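Local coordinates for putative uncharacterized protein (Emericella nidulans, PDB 3PGB) that probably oxidises primary amines, using a copper ion and a topaquinone cofactor formed from a tyrosine of its own chain, as other copper amine oxidases do, at residues E95-G98 with E99-T103; R139-T142 with D143-F146; G266-P269 with S270-K273; S658-P661 with Y662-Q665. All coordinates share one frame; numbering follows the deposited sequence.

Contact 1 (E95-G98 with E99-T103); sequences ENAG and EWDNT. With BMA (beta-D-mannopyranose), chain B; NAG (2-acetamido-2-deoxy-beta-D-glucopyranose), chain C; NAG (2-acetamido-2-deoxy-beta-D-glucopyranose), chain D; MAN (alpha-D-mannopyranose), chain E.
Asp101 folds its carboxylate back onto the loop that leads to it, and the hydrogen bonds of the contact meet there. Gly98 N donates to Asp101 OD2 over 2.8 Å, nearly straight at 166° and almost along the carboxylate's C-O axis. The other oxygen serves the N-linked glycan: O6 of NAG (chain D) donates to Asp101 OD1 at 2.7 Å. One short acidic side chain thus closes the turn and holds a sugar. With CG beside the backbone N of Asp101 (chi1 -63°), this rotamer sets the carboxylate where it meets Gly98 N. Glu99, one methylene longer, extends away from the turn, its carboxylate oxygens bonded to Glu185 N and Thr186 OG1.

Van der Waals contacts are few. Ala97, small enough to let the carboxylate come close, sets its CA 3.3 Å from Asp101 OD2.

Sugar packing falls to Trp100, a large flat residue of the kind that often platforms carbohydrate. O2 of the BMA mannose sits 3.2 Å above the centre of the indole face, while MAN O4 reaches the ring edge 3.3 Å from Trp100 CH2. Arg267 makes a cation-pi contact with the same indole.

The loop follows helix 73-84 and runs into strand 102-110, whose first residues pair with the end of the antiparallel strand 131-138, Thr103 bonding with Asn137.

Contact 2 (R139-T142 with D143-F146); sequences RATT and DPYF. With NAG (2-acetamido-2-deoxy-beta-D-glucopyranose), chain C.
A side chain takes the part of a backbone carbonyl here: Thr141 OG1 accepts the hydrogen of Asp143 N at 2.9 Å, with an N-H...O angle of 155°. Bonding to the amide two residues on makes this an ST turn. Thr141 holds OG1 opposite its own N (chi1 169°), which carries the hydroxyl alongside the following chain and leaves the methyl wedged between N and the carbonyl carbon. From there Thr141 CG2 packs on the proline three residues on, 3.5 Å from Pro144 CA, so both branches of the threonine are used.

Just before it, Ala140 is the centre of an inverse gamma turn, closed by a weak bond from Thr141 N to Arg139 O. Together the two tight turns carry the chain round the hairpin between antiparallel strands 131-138 and 145-152. O6 of NAG (chain C) lies against the first of them, 3.2 Å from Ala140 C.

Across the hairpin's base, the aliphatic part of Arg139 crosses Pro144 at about a right angle, Arg139 CG standing 4.1 Å from Pro144 CB. The rigid proline ring gives the methylenes a firm surface, while Arg139 NH1 goes on to Pro182 O. The side chain of Arg267 packs against Pro144 as well.

Contact 3 (G266-P269 with S270-K273); sequences GRDP and SQWK. With MAN (alpha-D-mannopyranose), chain E.
Trp272 lays its indole over the backbone of Pro269, and the two side chains run side by side, pointing the same way. Pro269 CA lies 3.7 Å from the centroid of the six-membered ring and 18° off its normal, a CH-pi contact made over the face. Pro269 CB follows at 3.8 Å from Trp272 CZ3. On this same face, displaced toward the rim, stands Asp268 O. With chi1 at -60° the indole folds back along the turn rather than away from it, which brings its N-H to the start of the loop. There Trp272 NE1 donates to Gly266 O at 3.0 Å; the oxygen lies in the ring plane, but the donor is well above the carbonyl plane. The positive phi of Gly266 is a backbone conformation that favours glycine.

After the proline the chain turns. Gln271 N donates to Asp268 O at 3.1 Å, and Trp272 N reaches Pro269 O only weakly. Asp268 swings its carboxylate to the far side from its backbone N (chi1 -169°), toward Ser270, whose N makes a weak bond to Asp268 OD2. That is an Asx turn, if a loose one, and Ser270 OG hovers near both carboxylate oxygens. The fixed phi of Pro269 suits the place straight after Asp268 in this turn.

On the outer side the carbonyl of Arg267 takes MAN O3 at 2.6 Å and, weakly, MAN O4. The chemistry implies a division of labour: the buried indole, met edge-to-face by Trp191, fixes the loop's shape through its face and N-H; the Asp268 and Pro269 carbonyls and, weakly, the carboxylate hold the turn; the Arg267 carbonyl takes the glycan.

Contact 4 (S658-P661 with Y662-Q665); sequences SAHP and YNSQ
A type I beta turn from His660 to Asn663, buried in the copper amine oxidase enzyme domain, leads here into a short 3-10 segment. His660 O accepts Asn663 N at 3.1 Å, closing the turn, and Pro661 fills its second position, where a fixed phi near -60° is wanted. The histidine adds a second tie: its ND1 takes Tyr662 N at 3.1 Å, with the N-H coming nearly straight and close to the imidazole plane. CG turned opposite the backbone N (chi1 -172°) swings the ring alongside the turn so that ND1 can do this. Since NE2 faces Asp148 OD1, the pattern is consistent with a proton on NE2.

The imidazole and the Tyr662 ring meet obliquely, their planes at 56°, with His660 CE1 3.6 Å from Tyr662 CD2. Pro661 CB approaches one tyrosine face near its rim. Asn663 OD1 comes within 3.3 Å of His660 CB. Asn663 ND2 donates to Ala638 O and OD1 accepts from Val672 N, apt for a polar group in the interior.

One water accepts from Ser664 N at 3.0 Å and also lies by Pro661 O. Beyond it, Gln665 NE2 donates to Ser664 OG at 3.0 Å.

All four contacts are local turns that follow one another along the chain; none nests in or crosses another. Contact 1 closes the loop entering strand 102-110, and contact 2 the hairpin joining the neighbouring strands 131-138 and 145-152; Asp101 O and Arg139 N link them. Contact 3 shapes the loop between strands 255-263 and 273-279 of a second sheet. Its Arg267 reaches back to contacts 1 and 2, bonding Glu99 O, Arg139 O and Thr141 O, so loops of the two N-terminal sheets meet beside the glycan. Contact 4, in the enzyme domain, touches contact 2 alone: Phe146 stacks on Tyr662, joining strand 145-152 to the catalytic domain. Contacts 3 and 4 stay about 12 Å apart at their nearest atoms.

Contact 1 (E95-G98 with E99-T103)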
loop_
_atom_site.group_PDB
_atom_site.type_symbol
_atom_site.label_atom_id
_atom_site.label_comp_id
_atom_site.label_asym_id
_atom_site.label_seq_id
_atom_site.Cartn_x
_atom_site.Cartn_y
_atom_site.Cartn_z
ATOM N N GLU A 95 28.243 -34.086 -16.053
ATOM C CA GLU A 95 28.953 -34.041 -17.338
ATOM C C GLU A 95 28.887 -35.392 -18.058
ATOM O O GLU A 95 28.697 -35.447 -19.275
ATOM C CB GLU A 95 30.419 -33.631 -17.118
ATOM C CG GLU A 95 31.132 -33.065 -18.349
ATOM C CD GLU A 95 32.607 -32.752 -18.079
ATOM O OE1 GLU A 95 33.388 -33.704 -17.849
ATOM O OE2 GLU A 95 32.982 -31.555 -18.099
ATOM N N ASN A 96 29.045 -36.472 -17.294
ATOM C CA ASN A 96 28.929 -37.834 -17.818
ATOM C C ASN A 96 27.491 -38.350 -17.887
ATOM O O ASN A 96 27.226 -39.337 -18.568
ATOM C CB ASN A 96 29.751 -38.800 -16.958
ATOM C CG ASN A 96 31.239 -38.516 -17.017
ATOM O OD1 ASN A 96 31.774 -38.179 -18.072
ATOM N ND2 ASN A 96 31.918 -38.665 -15.885
ATOM N N ALA A 97 26.568 -37.691 -17.189
ATOM C CA ALA A 97 25.199 -38.198 -17.042
ATOM C C ALA A 97 24.318 -37.899 -18.248
ATOM O O ALA A 97 24.515 -36.909 -18.948
ATOM C CB ALA A 97 24.555 -37.636 -15.777
ATOM N N GLY A 98 23.350 -38.780 -18.480
ATOM C CA GLY A 98 22.297 -38.564 -19.466
ATOM C C GLY A 98 20.966 -38.642 -18.745
ATOM O O GLY A 98 20.797 -38.039 -17.678
ATOM N N GLU A 99 20.031 -39.412 -19.298
ATOM C CA GLU A 99 18.707 -39.577 -18.690
ATOM C C GLU A 99 18.518 -40.857 -17.865
ATOM O O GLU A 99 17.468 -41.034 -17.259
ATOM C CB GLU A 99 17.637 -39.539 -19.775
ATOM C CG GLU A 99 17.592 -38.241 -20.539
ATOM C CD GLU A 99 16.355 -38.122 -21.397
ATOM O OE1 GLU A 99 15.838 -36.995 -21.516
ATOM O OE2 GLU A 99 15.897 -39.150 -21.940
ATOM N N TRP A 100 19.509 -41.743 -17.831
ATOM C CA TRP A 100 19.330 -43.050 -17.182
ATOM C C TRP A 100 20.376 -43.332 -16.105
ATOM O O TRP A 100 20.742 -44.484 -15.861
ATOM C CB TRP A 100 19.313 -44.159 -18.244
ATOM C CG TRP A 100 18.043 -44.167 -19.055
ATOM C CD1 TRP A 100 17.762 -43.401 -20.148
ATOM C CD2 TRP A 100 16.886 -44.978 -18.825
ATOM N NE1 TRP A 100 16.501 -43.687 -20.614
ATOM C CE2 TRP A 100 15.943 -44.652 -19.820
ATOM C CE3 TRP A 100 16.557 -45.951 -17.875
ATOM C CZ2 TRP A 100 14.690 -45.261 -19.890
ATOM C CZ3 TRP A 100 15.310 -46.558 -17.946
ATOM C CH2 TRP A 100 14.395 -46.212 -18.947
ATOM N N ASP A 101 20.831 -42.268 -15.451
ATOM C CA ASP A 101 21.877 -42.348 -14.442
ATOM C C ASP A 101 21.328 -41.873 -13.103
ATOM O O ASP A 101 20.167 -41.477 -13.005
ATOM C CB ASP A 101 23.065 -41.483 -14.871
ATOM C CG ASP A 101 23.709 -41.966 -16.170
ATOM O OD1 ASP A 101 24.180 -43.118 -16.215
ATOM O OD2 ASP A 101 23.755 -41.195 -17.153
ATOM N N ASN A 102 22.156 -41.932 -12.067
ATOM C CA ASN A 102 21.818 -41.349 -10.769
ATOM C C ASN A 102 22.690 -40.119 -10.537
ATOM O O ASN A 102 23.923 -40.213 -10.543
ATOM C CB ASN A 102 22.037 -42.357 -9.643
ATOM C CG ASN A 102 21.250 -43.636 -9.840
ATOM O OD1 ASN A 102 20.113 -43.617 -10.311
ATOM N ND2 ASN A 102 21.853 -44.758 -9.475
ATOM N N THR A 103 22.059 -38.966 -10.338
ATOM C CA THR A 103 22.801 -37.721 -10.205
ATOM C C THR A 103 22.432 -36.978 -8.928
ATOM O O THR A 103 21.413 -37.271 -8.295
ATOM C CB THR A 103 22.579 -36.815 -11.431
ATOM O OG1 THR A 103 21.202 -36.425 -11.496
HETATM C C1 BMA B . 19.064 -48.615 -20.231
HETATM C C2 BMA B . 17.764 -48.122 -20.847
HETATM C C3 BMA B . 17.326 -49.015 -21.998
HETATM C C4 BMA B . 18.483 -49.228 -22.976
HETATM C C5 BMA B . 19.698 -49.744 -22.199
HETATM C C6 BMA B . 20.904 -50.078 -23.084
HETATM O O2 BMA B . 17.947 -46.806 -21.325
HETATM O O3 BMA B . 16.258 -48.340 -22.616
HETATM O O4 BMA B . 18.119 -50.145 -23.984
HETATM O O5 BMA B . 20.045 -48.765 -21.237
HETATM O O6 BMA B . 21.590 -48.911 -23.489
HETATM C C1 NAG C . 22.424 -47.928 -16.351
HETATM C C2 NAG C . 22.884 -47.947 -17.801
HETATM C C3 NAG C . 21.789 -47.410 -18.704
HETATM C C4 NAG C . 20.512 -48.196 -18.437
HETATM C C5 NAG C . 20.163 -48.163 -16.951
HETATM C C6 NAG C . 18.909 -48.976 -16.637
HETATM C C7 NAG C . 25.321 -47.763 -17.932
HETATM C C8 NAG C . 26.498 -46.846 -18.118
HETATM N N2 NAG C . 24.113 -47.189 -17.968
HETATM O O3 NAG C . 22.176 -47.567 -20.048
HETATM O O4 NAG C . 19.461 -47.673 -19.222
HETATM O O5 NAG C . 21.249 -48.693 -16.221
HETATM O O6 NAG C . 18.532 -48.778 -15.290
HETATM O O7 NAG C . 25.497 -48.975 -17.754
HETATM C C1 NAG D . 24.594 -47.801 -11.588
HETATM C C2 NAG D . 23.655 -48.967 -11.872
HETATM C C3 NAG D . 23.640 -49.339 -13.345
HETATM C C4 NAG D . 23.365 -48.095 -14.179
HETATM C C5 NAG D . 24.360 -46.992 -13.821
HETATM C C6 NAG D . 24.044 -45.712 -14.588
HETATM C C7 NAG D . 23.220 -50.770 -10.285
HETATM C C8 NAG D . 23.815 -51.910 -9.515
HETATM N N2 NAG D . 24.063 -50.099 -11.066
HETATM O O3 NAG D . 22.632 -50.299 -13.565
HETATM O O4 NAG D . 23.495 -48.435 -15.541
HETATM O O5 NAG D . 24.304 -46.714 -12.438
HETATM O O6 NAG D . 24.777 -44.624 -14.084
HETATM O O7 NAG D . 22.019 -50.515 -10.179
HETATM C C1 MAN E . 15.257 -49.208 -23.173
HETATM C C2 MAN E . 14.265 -48.274 -23.854
HETATM C C3 MAN E . 13.505 -47.494 -22.780
HETATM C C4 MAN E . 12.840 -48.470 -21.822
HETATM C C5 MAN E . 13.888 -49.391 -21.207
HETATM C C6 MAN E . 13.206 -50.418 -20.308
HETATM O O2 MAN E . 13.401 -49.017 -24.684
HETATM O O3 MAN E . 12.554 -46.618 -23.344
HETATM O O4 MAN E . 12.182 -47.752 -20.809
HETATM O O5 MAN E . 14.611 -50.051 -22.229
HETATM O O6 MAN E . 14.132 -51.348 -19.799
#

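Contact 2 (R139-T142 with D143-F146)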
loop_
_atom_site.group_PDB
_atom_site.type_symbol
_atom_site.label_atom_id
_atom_site.label_comp_id
_atom_site.label_asym_id
_atom_site.label_seq_id
_atom_site.Cartn_x
_atom_site.Cartn_y
_atom_site.Cartn_z
ATOM N N ARG A 139 17.604 -41.921 -11.814
ATOM C CA ARG A 139 16.995 -42.278 -13.094
ATOM C C ARG A 139 17.572 -43.556 -13.719
ATOM O O ARG A 139 17.317 -43.852 -14.884
ATOM C CB ARG A 139 17.092 -41.103 -14.070
ATOM C CG ARG A 139 16.300 -39.886 -13.627
ATOM C CD ARG A 139 16.210 -38.845 -14.729
ATOM N NE ARG A 139 17.423 -38.045 -14.834
ATOM C CZ ARG A 139 17.579 -37.033 -15.679
ATOM N NH1 ARG A 139 16.596 -36.691 -16.507
ATOM N NH2 ARG A 139 18.720 -36.356 -15.699
ATOM N N ALA A 140 18.319 -44.327 -12.934
ATOM C CA ALA A 140 18.776 -45.653 -13.357
ATOM C C ALA A 140 17.709 -46.683 -13.006
ATOM O O ALA A 140 17.942 -47.585 -12.204
ATOM C CB ALA A 140 20.089 -45.994 -12.672
ATOM N N THR A 141 16.535 -46.540 -13.613
ATOM C CA THR A 141 15.347 -47.286 -13.203
ATOM C C THR A 141 14.148 -46.884 -14.072
ATOM O O THR A 141 14.097 -45.771 -14.591
ATOM C CB THR A 141 15.024 -47.013 -11.706
ATOM O OG1 THR A 141 13.736 -47.541 -11.366
ATOM C CG2 THR A 141 15.054 -45.511 -11.410
ATOM N N THR A 142 13.186 -47.791 -14.235
ATOM C CA THR A 142 11.941 -47.462 -14.922
ATOM C C THR A 142 10.920 -46.828 -13.968
ATOM O O THR A 142 9.863 -46.388 -14.403
ATOM C CB THR A 142 11.327 -48.694 -15.626
ATOM O OG1 THR A 142 11.111 -49.750 -14.678
ATOM C CG2 THR A 142 12.251 -49.181 -16.748
ATOM N N ASP A 143 11.232 -46.778 -12.677
ATOM C CA ASP A 143 10.451 -45.996 -11.715
ATOM C C ASP A 143 11.348 -44.926 -11.084
ATOM O O ASP A 143 11.659 -45.004 -9.903
ATOM C CB ASP A 143 9.855 -46.907 -10.628
ATOM C CG ASP A 143 8.672 -47.733 -11.128
ATOM O OD1 ASP A 143 8.175 -47.475 -12.247
ATOM O OD2 ASP A 143 8.229 -48.643 -10.390
ATOM N N PRO A 144 11.766 -43.921 -11.878
ATOM C CA PRO A 144 12.674 -42.879 -11.392
ATOM C C PRO A 144 12.101 -42.072 -10.233
ATOM O O PRO A 144 10.887 -41.891 -10.151
ATOM C CB PRO A 144 12.881 -41.987 -12.618
ATOM C CG PRO A 144 11.758 -42.296 -13.535
ATOM C CD PRO A 144 11.409 -43.713 -13.295
ATOM N N TYR A 145 12.972 -41.609 -9.340
ATOM C CA TYR A 145 12.532 -40.925 -8.126
ATOM C C TYR A 145 13.565 -39.951 -7.566
ATOM O O TYR A 145 14.764 -40.084 -7.816
ATOM C CB TYR A 145 12.150 -41.948 -7.049
ATOM C CG TYR A 145 13.273 -42.857 -6.617
ATOM C CD1 TYR A 145 13.972 -42.623 -5.436
ATOM C CD2 TYR A 145 13.633 -43.959 -7.383
ATOM C CE1 TYR A 145 15.005 -43.470 -5.032
ATOM C CE2 TYR A 145 14.664 -44.804 -6.997
ATOM C CZ TYR A 145 15.346 -44.557 -5.827
ATOM O OH TYR A 145 16.358 -45.402 -5.451
ATOM N N PHE A 146 13.073 -38.963 -6.821
ATOM C CA PHE A 146 13.923 -38.018 -6.103
ATOM C C PHE A 146 14.081 -38.534 -4.687
ATOM O O PHE A 146 13.156 -39.115 -4.143
ATOM C CB PHE A 146 13.305 -36.618 -6.096
ATOM C CG PHE A 146 13.319 -35.941 -7.441
ATOM C CD1 PHE A 146 14.513 -35.519 -8.003
ATOM C CD2 PHE A 146 12.143 -35.720 -8.137
ATOM C CE1 PHE A 146 14.537 -34.899 -9.238
ATOM C CE2 PHE A 146 12.158 -35.097 -9.374
ATOM C CZ PHE A 146 13.357 -34.688 -9.928
HETATM C C1 NAG C . 22.424 -47.928 -16.351
HETATM C C2 NAG C . 22.884 -47.947 -17.801
HETATM C C3 NAG C . 21.789 -47.410 -18.704
HETATM C C4 NAG C . 20.512 -48.196 -18.437
HETATM C C5 NAG C . 20.163 -48.163 -16.951
HETATM C C6 NAG C . 18.909 -48.976 -16.637
HETATM C C7 NAG C . 25.321 -47.763 -17.932
HETATM C C8 NAG C . 26.498 -46.846 -18.118
HETATM N N2 NAG C . 24.113 -47.189 -17.968
HETATM O O3 NAG C . 22.176 -47.567 -20.048
HETATM O O4 NAG C . 19.461 -47.673 -19.222
HETATM O O5 NAG C . 21.249 -48.693 -16.221
HETATM O O6 NAG C . 18.532 -48.778 -15.290
HETATM O O7 NAG C . 25.497 -48.975 -17.754
#

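Contact 3 (G266-P269 with S270-K273)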
loop_
_atom_site.group_PDB
_atom_site.type_symbol
_atom_site.label_atom_id
_atom_site.label_comp_id
_atom_site.label_asym_id
_atom_site.label_seq_id
_atom_site.Cartn_x
_atom_site.Cartn_y
_atom_site.Cartn_z
ATOM N N GLY A 266 5.096 -44.066 -18.274
ATOM C CA GLY A 266 6.248 -44.943 -18.445
ATOM C C GLY A 266 7.353 -44.275 -19.231
ATOM O O GLY A 266 7.184 -43.161 -19.734
ATOM N N ARG A 267 8.486 -44.968 -19.337
ATOM C CA ARG A 267 9.678 -44.450 -20.015
ATOM C C ARG A 267 9.959 -45.124 -21.363
ATOM O O ARG A 267 11.062 -44.991 -21.901
ATOM C CB ARG A 267 10.907 -44.627 -19.122
ATOM C CG ARG A 267 10.755 -44.115 -17.702
ATOM C CD ARG A 267 12.100 -44.102 -16.996
ATOM N NE ARG A 267 13.016 -43.144 -17.611
ATOM C CZ ARG A 267 14.262 -42.906 -17.208
ATOM N NH1 ARG A 267 14.784 -43.550 -16.172
ATOM N NH2 ARG A 267 14.993 -42.007 -17.850
ATOM N N ASP A 268 8.974 -45.846 -21.898
ATOM C CA ASP A 268 9.075 -46.470 -23.223
ATOM C C ASP A 268 8.220 -45.661 -24.195
ATOM O O ASP A 268 6.992 -45.687 -24.097
ATOM C CB ASP A 268 8.592 -47.924 -23.167
ATOM C CG ASP A 268 8.915 -48.712 -24.441
ATOM O OD1 ASP A 268 8.558 -49.908 -24.501
ATOM O OD2 ASP A 268 9.523 -48.151 -25.379
ATOM N N PRO A 269 8.855 -44.925 -25.127
ATOM C CA PRO A 269 8.067 -44.092 -26.053
ATOM C C PRO A 269 7.168 -44.861 -27.029
ATOM O O PRO A 269 6.266 -44.264 -27.612
ATOM C CB PRO A 269 9.135 -43.297 -26.830
ATOM C CG PRO A 269 10.390 -43.428 -26.042
ATOM C CD PRO A 269 10.306 -44.739 -25.326
ATOM N N SER A 270 7.410 -46.159 -27.211
ATOM C CA SER A 270 6.561 -46.978 -28.086
ATOM C C SER A 270 5.216 -47.315 -27.423
ATOM O O SER A 270 4.305 -47.797 -28.091
ATOM C CB SER A 270 7.293 -48.260 -28.543
ATOM O OG SER A 270 7.240 -49.284 -27.560
ATOM N N GLN A 271 5.101 -47.058 -26.118
ATOM C CA GLN A 271 3.846 -47.234 -25.375
ATOM C C GLN A 271 3.093 -45.912 -25.140
ATOM O O GLN A 271 2.005 -45.919 -24.564
ATOM C CB GLN A 271 4.117 -47.911 -24.018
ATOM C CG GLN A 271 4.797 -49.286 -24.102
ATOM C CD GLN A 271 3.921 -50.336 -24.770
ATOM O OE1 GLN A 271 4.275 -50.886 -25.817
ATOM N NE2 GLN A 271 2.760 -50.603 -24.176
ATOM N N TRP A 272 3.665 -44.782 -25.560
ATOM C CA TRP A 272 2.981 -43.488 -25.419
ATOM C C TRP A 272 1.947 -43.324 -26.524
ATOM O O TRP A 272 2.147 -43.804 -27.642
ATOM C CB TRP A 272 3.962 -42.312 -25.476
ATOM C CG TRP A 272 5.021 -42.308 -24.416
ATOM C CD1 TRP A 272 5.004 -42.976 -23.226
ATOM C CD2 TRP A 272 6.243 -41.563 -24.438
ATOM N NE1 TRP A 272 6.150 -42.710 -22.518
ATOM C CE2 TRP A 272 6.928 -41.846 -23.242
ATOM C CE3 TRP A 272 6.834 -40.697 -25.364
ATOM C CZ2 TRP A 272 8.172 -41.287 -22.942
ATOM C CZ3 TRP A 272 8.072 -40.142 -25.064
ATOM C CH2 TRP A 272 8.727 -40.442 -23.865
ATOM N N LYS A 273 0.856 -42.632 -26.209
ATOM C CA LYS A 273 -0.278 -42.488 -27.122
ATOM C C LYS A 273 -0.655 -41.019 -27.334
ATOM O O LYS A 273 -0.489 -40.186 -26.443
ATOM C CB LYS A 273 -1.482 -43.267 -26.587
HETATM C C1 MAN E . 15.257 -49.208 -23.173
HETATM C C2 MAN E . 14.265 -48.274 -23.854
HETATM C C3 MAN E . 13.505 -47.494 -22.780
HETATM C C4 MAN E . 12.840 -48.470 -21.822
HETATM C C5 MAN E . 13.888 -49.391 -21.207
HETATM C C6 MAN E . 13.206 -50.418 -20.308
HETATM O O2 MAN E . 13.401 -49.017 -24.684
HETATM O O3 MAN E . 12.554 -46.618 -23.344
HETATM O O4 MAN E . 12.182 -47.752 -20.809
HETATM O O5 MAN E . 14.611 -50.051 -22.229
HETATM O O6 MAN E . 14.132 -51.348 -19.799
#

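Contact 4 (S658-P661 with Y662-Q665)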
loop_
_atom_site.group_PDB
_atom_site.type_symbol
_atom_site.label_atom_id
_atom_site.label_comp_id
_atom_site.label_asym_id
_atom_site.label_seq_id
_atom_site.Cartn_x
_atom_site.Cartn_y
_atom_site.Cartn_z
ATOM N N SER A 658 6.105 -25.019 4.642
ATOM C CA SER A 658 4.739 -25.288 4.203
ATOM C C SER A 658 4.687 -26.028 2.864
ATOM O O SER A 658 3.617 -26.488 2.458
ATOM C CB SER A 658 3.951 -23.987 4.077
ATOM O OG SER A 658 4.576 -23.085 3.185
ATOM N N ALA A 659 5.824 -26.132 2.173
ATOM C CA ALA A 659 5.875 -26.801 0.877
ATOM C C ALA A 659 7.109 -27.686 0.707
ATOM O O ALA A 659 7.957 -27.787 1.596
ATOM C CB ALA A 659 5.820 -25.775 -0.233
ATOM N N HIS A 660 7.163 -28.344 -0.449
ATOM C CA HIS A 660 8.311 -29.102 -0.901
ATOM C C HIS A 660 8.409 -28.892 -2.405
ATOM O O HIS A 660 7.377 -28.838 -3.083
ATOM C CB HIS A 660 8.112 -30.576 -0.596
ATOM C CG HIS A 660 9.317 -31.421 -0.858
ATOM N ND1 HIS A 660 9.709 -31.785 -2.128
ATOM C CD2 HIS A 660 10.205 -31.989 -0.011
ATOM C CE1 HIS A 660 10.795 -32.535 -2.052
ATOM N NE2 HIS A 660 11.118 -32.671 -0.778
ATOM N N PRO A 661 9.643 -28.765 -2.940
ATOM C CA PRO A 661 9.823 -28.477 -4.365
ATOM C C PRO A 661 9.154 -29.461 -5.317
ATOM O O PRO A 661 8.704 -29.056 -6.389
ATOM C CB PRO A 661 11.341 -28.546 -4.549
ATOM C CG PRO A 661 11.890 -28.248 -3.239
ATOM C CD PRO A 661 10.941 -28.817 -2.239
ATOM N N TYR A 662 9.104 -30.735 -4.934
ATOM C CA TYR A 662 8.546 -31.779 -5.792
ATOM C C TYR A 662 7.129 -32.192 -5.399
ATOM O O TYR A 662 6.711 -33.320 -5.700
ATOM C CB TYR A 662 9.462 -33.020 -5.804
ATOM C CG TYR A 662 10.917 -32.732 -6.083
ATOM C CD1 TYR A 662 11.296 -31.836 -7.078
ATOM C CD2 TYR A 662 11.915 -33.370 -5.366
ATOM C CE1 TYR A 662 12.640 -31.565 -7.331
ATOM C CE2 TYR A 662 13.259 -33.109 -5.610
ATOM C CZ TYR A 662 13.613 -32.207 -6.591
ATOM O OH TYR A 662 14.941 -31.957 -6.835
ATOM N N ASN A 663 6.382 -31.299 -4.739
ATOM C CA ASN A 663 4.938 -31.513 -4.566
ATOM C C ASN A 663 4.277 -31.715 -5.944
ATOM O O ASN A 663 3.358 -32.514 -6.093
ATOM C CB ASN A 663 4.266 -30.341 -3.826
ATOM C CG ASN A 663 4.445 -30.393 -2.292
ATOM O OD1 ASN A 663 5.112 -31.273 -1.741
ATOM N ND2 ASN A 663 3.836 -29.433 -1.609
ATOM N N SER A 664 4.767 -30.991 -6.946
ATOM C CA SER A 664 4.289 -31.097 -8.327
ATOM C C SER A 664 4.475 -32.479 -8.966
ATOM O O SER A 664 3.845 -32.786 -9.973
ATOM C CB SER A 664 5.037 -30.086 -9.194
ATOM O OG SER A 664 6.422 -30.383 -9.213
ATOM N N GLN A 665 5.364 -33.293 -8.406
ATOM C CA GLN A 665 5.661 -34.606 -8.972
ATOM C C GLN A 665 4.617 -35.644 -8.580
ATOM O O GLN A 665 4.472 -36.659 -9.258
ATOM C CB GLN A 665 7.061 -35.073 -8.552
ATOM C CG GLN A 665 8.180 -34.121 -8.956
ATOM C CD GLN A 665 8.181 -33.812 -10.440
ATOM O OE1 GLN A 665 8.749 -34.559 -11.241
ATOM N NE2 GLN A 665 7.542 -32.698 -10.817
HETATM O O HOH W 1 6.181 -28.458 -6.309
#